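Local coordinates for protein transcriptional regulator (Bacillus halodurans, PDB 1Z4E) that has the GNAT fold and probably acts as an acyltransferase that transfers groups other than amino-acyl groups, at residues H20-D25 with K30-E35. Residues are numbered along the deposited sequence; the frame is centred on the assembly and turned at random.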
loop_
_atom_site.group_PDB
_atom_site.type_symbol
_atom_site.label_atom_id
_atom_site.label_comp_id
_atom_site.label_asym_id
_atom_site.label_seq_id
_atom_site.Cartn_x
_atom_site.Cartn_y
_atom_site.Cartn_z
ATOM N N HIS A 20 3.006 -12.899 18.691
ATOM C CA HIS A 20 2.048 -13.012 19.786
ATOM C C HIS A 20 1.085 -11.808 19.773
ATOM O O HIS A 20 -0.127 -11.974 19.939
ATOM C CB HIS A 20 2.778 -13.086 21.130
ATOM C CG HIS A 20 1.882 -13.423 22.282
ATOM N ND1 HIS A 20 1.225 -14.631 22.384
ATOM C CD2 HIS A 20 1.513 -12.702 23.367
ATOM C CE1 HIS A 20 0.490 -14.640 23.483
ATOM N NE2 HIS A 20 0.646 -13.481 24.097
ATOM N N MET A 21 1.624 -10.607 19.559
ATOM C CA MET A 21 0.811 -9.389 19.521
ATOM C C MET A 21 -0.186 -9.473 18.364
ATOM O O MET A 21 -1.361 -9.127 18.512
ATOM C CB MET A 21 1.713 -8.148 19.375
ATOM C CG MET A 21 1.011 -6.794 19.641
ATOM S SD MET A 21 2.139 -5.352 19.760
ATOM C CE MET A 21 3.077 -5.766 21.204
ATOM N N LEU A 22 0.275 -9.946 17.210
ATOM C CA LEU A 22 -0.604 -10.080 16.050
ATOM C C LEU A 22 -1.757 -11.047 16.329
ATOM O O LEU A 22 -2.916 -10.751 16.027
ATOM C CB LEU A 22 0.182 -10.574 14.832
ATOM C CG LEU A 22 1.205 -9.612 14.219
ATOM C CD1 LEU A 22 1.950 -10.311 13.078
ATOM C CD2 LEU A 22 0.492 -8.362 13.714
ATOM N N ALA A 23 -1.433 -12.195 16.917
ATOM C CA ALA A 23 -2.430 -13.218 17.218
ATOM C C ALA A 23 -3.391 -12.804 18.325
ATOM O O ALA A 23 -4.514 -13.303 18.397
ATOM C CB ALA A 23 -1.739 -14.521 17.601
ATOM N N ASP A 24 -2.945 -11.894 19.185
ATOM C CA ASP A 24 -3.762 -11.416 20.294
ATOM C C ASP A 24 -4.753 -10.329 19.877
ATOM O O ASP A 24 -5.674 -10.000 20.629
ATOM C CB ASP A 24 -2.868 -10.876 21.406
ATOM C CG ASP A 24 -3.180 -11.495 22.752
ATOM O OD1 ASP A 24 -2.960 -12.720 22.908
ATOM O OD2 ASP A 24 -3.649 -10.761 23.648
ATOM N N ASP A 25 -4.560 -9.773 18.686
ATOM C CA ASP A 25 -5.445 -8.728 18.180
ATOM C C ASP A 25 -6.874 -9.241 18.004
ATOM O O ASP A 25 -7.093 -10.377 17.573
ATOM C CB ASP A 25 -4.929 -8.201 16.840
ATOM C CG ASP A 25 -5.801 -7.101 16.277
ATOM O OD1 ASP A 25 -5.784 -5.987 16.840
ATOM O OD2 ASP A 25 -6.515 -7.356 15.283
ATOM N N LYS A 30 -8.229 -14.117 14.411
ATOM C CA LYS A 30 -8.895 -14.974 13.436
ATOM C C LYS A 30 -8.038 -15.289 12.211
ATOM O O LYS A 30 -8.353 -16.204 11.451
ATOM C CB LYS A 30 -10.193 -14.307 12.964
ATOM C CG LYS A 30 -11.210 -14.016 14.063
ATOM C CD LYS A 30 -11.797 -15.299 14.643
ATOM C CE LYS A 30 -12.879 -15.006 15.677
ATOM N NZ LYS A 30 -12.360 -14.255 16.857
ATOM N N ARG A 31 -6.955 -14.544 12.023
ATOM C CA ARG A 31 -6.106 -14.737 10.852
ATOM C C ARG A 31 -4.684 -15.215 11.136
ATOM O O ARG A 31 -4.027 -15.774 10.259
ATOM C CB ARG A 31 -6.036 -13.429 10.064
ATOM C CG ARG A 31 -7.379 -12.911 9.560
ATOM C CD ARG A 31 -7.925 -13.769 8.421
ATOM N NE ARG A 31 -9.027 -13.109 7.718
ATOM C CZ ARG A 31 -9.540 -13.528 6.565
ATOM N NH1 ARG A 31 -9.056 -14.614 5.976
ATOM N NH2 ARG A 31 -10.535 -12.857 5.996
ATOM N N GLU A 32 -4.207 -14.994 12.354
ATOM C CA GLU A 32 -2.846 -15.380 12.702
ATOM C C GLU A 32 -2.738 -16.762 13.338
ATOM O O GLU A 32 -3.740 -17.401 13.659
ATOM C CB GLU A 32 -2.240 -14.336 13.643
ATOM C CG GLU A 32 -2.315 -12.907 13.126
ATOM C CD GLU A 32 -1.611 -12.717 11.789
ATOM O OE1 GLU A 32 -0.739 -13.539 11.430
ATOM O OE2 GLU A 32 -1.920 -11.733 11.097
ATOM N N ARG A 33 -1.505 -17.222 13.514
ATOM C CA ARG A 33 -1.263 -18.521 14.122
ATOM C C ARG A 33 -0.064 -18.423 15.051
ATOM O O ARG A 33 1.079 -18.584 14.629
ATOM C CB ARG A 33 -0.994 -19.574 13.046
ATOM C CG ARG A 33 -0.834 -20.991 13.586
ATOM C CD ARG A 33 -0.340 -21.943 12.502
ATOM N NE ARG A 33 -1.143 -21.849 11.285
ATOM C CZ ARG A 33 -2.443 -22.117 11.219
ATOM N NH1 ARG A 33 -3.101 -22.503 12.306
ATOM N NH2 ARG A 33 -3.092 -21.993 10.066
ATOM N N TYR A 34 -0.325 -18.139 16.319
ATOM C CA TYR A 34 0.753 -18.052 17.285
ATOM C C TYR A 34 0.966 -19.412 17.933
ATOM O O TYR A 34 0.018 -20.037 18.410
ATOM C CB TYR A 34 0.437 -17.042 18.385
ATOM C CG TYR A 34 1.483 -17.036 19.481
ATOM C CD1 TYR A 34 2.744 -16.472 19.269
ATOM C CD2 TYR A 34 1.224 -17.619 20.722
ATOM C CE1 TYR A 34 3.720 -16.487 20.271
ATOM C CE2 TYR A 34 2.192 -17.642 21.727
ATOM C CZ TYR A 34 3.435 -17.072 21.495
ATOM O OH TYR A 34 4.387 -17.083 22.489
ATOM N N GLU A 35 2.211 -19.866 17.933
ATOM C CA GLU A 35 2.562 -21.124 18.568
ATOM C C GLU A 35 4.081 -21.204 18.688
ATOM O O GLU A 35 4.802 -20.402 18.085
ATOM C CB GLU A 35 1.996 -22.309 17.775
ATOM C CG GLU A 35 2.544 -22.499 16.377
ATOM C CD GLU A 35 1.673 -23.429 15.544
ATOM O OE1 GLU A 35 2.176 -23.993 14.551
ATOM O OE2 GLU A 35 0.477 -23.585 15.877
#
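One face of the Y34 ring receives the imidazole of H20 edge-on, in a T-shaped stack whose planes meet at 66° and whose centroids are 4.4 Å apart. The leading atom is H20 ND1, which sits over the middle of the phenol ring, 3.2 Å from Y34 CE2. H20 CB lies over the same face, 4.0 Å from the centroid of the Y34 ring, and adds a CH-pi contact. At the edge of the imidazole, in its plane, is Y34 CG. The Y34 ring reaches the helix because its CG is anti to the backbone N (chi1 174°), which carries the ring under the imidazole and CB of H20. Tyrosine suits this place: its face accepts the histidine edge and the methylene, while its hydroxyl is hydrogen-bonded to E16, one turn before H20 on helix 15-24.

A23 lies beside this stack, its CB packed closely at 3.4 Å from Y34 CB. Its small methyl lets the extended chain from E32 onward come close, with the CA atoms of A23 and E32 5.0 Å apart. In this GNAT fold, helix 15-24 follows the first strand of the sheet, and the chain leaving it doubles back along the helix's last turn before helix 40-51 begins. M21 and L22 pack on strand 65-76, so the helix lies between this loop and the sheet.

E32 suits its spot because its methylenes pass the last helical turn, CG 3.8 Å from L22 CB, while its carboxylate can reach across to the second subunit. A bend at chi2 (-59°) curls the chain, and the carboxylate finds its partners elsewhere: OE1 bonds to the Y42 hydroxyl and to the backbone N of Q81 of the second subunit, OE2 to the backbone N of that subunit's Y80.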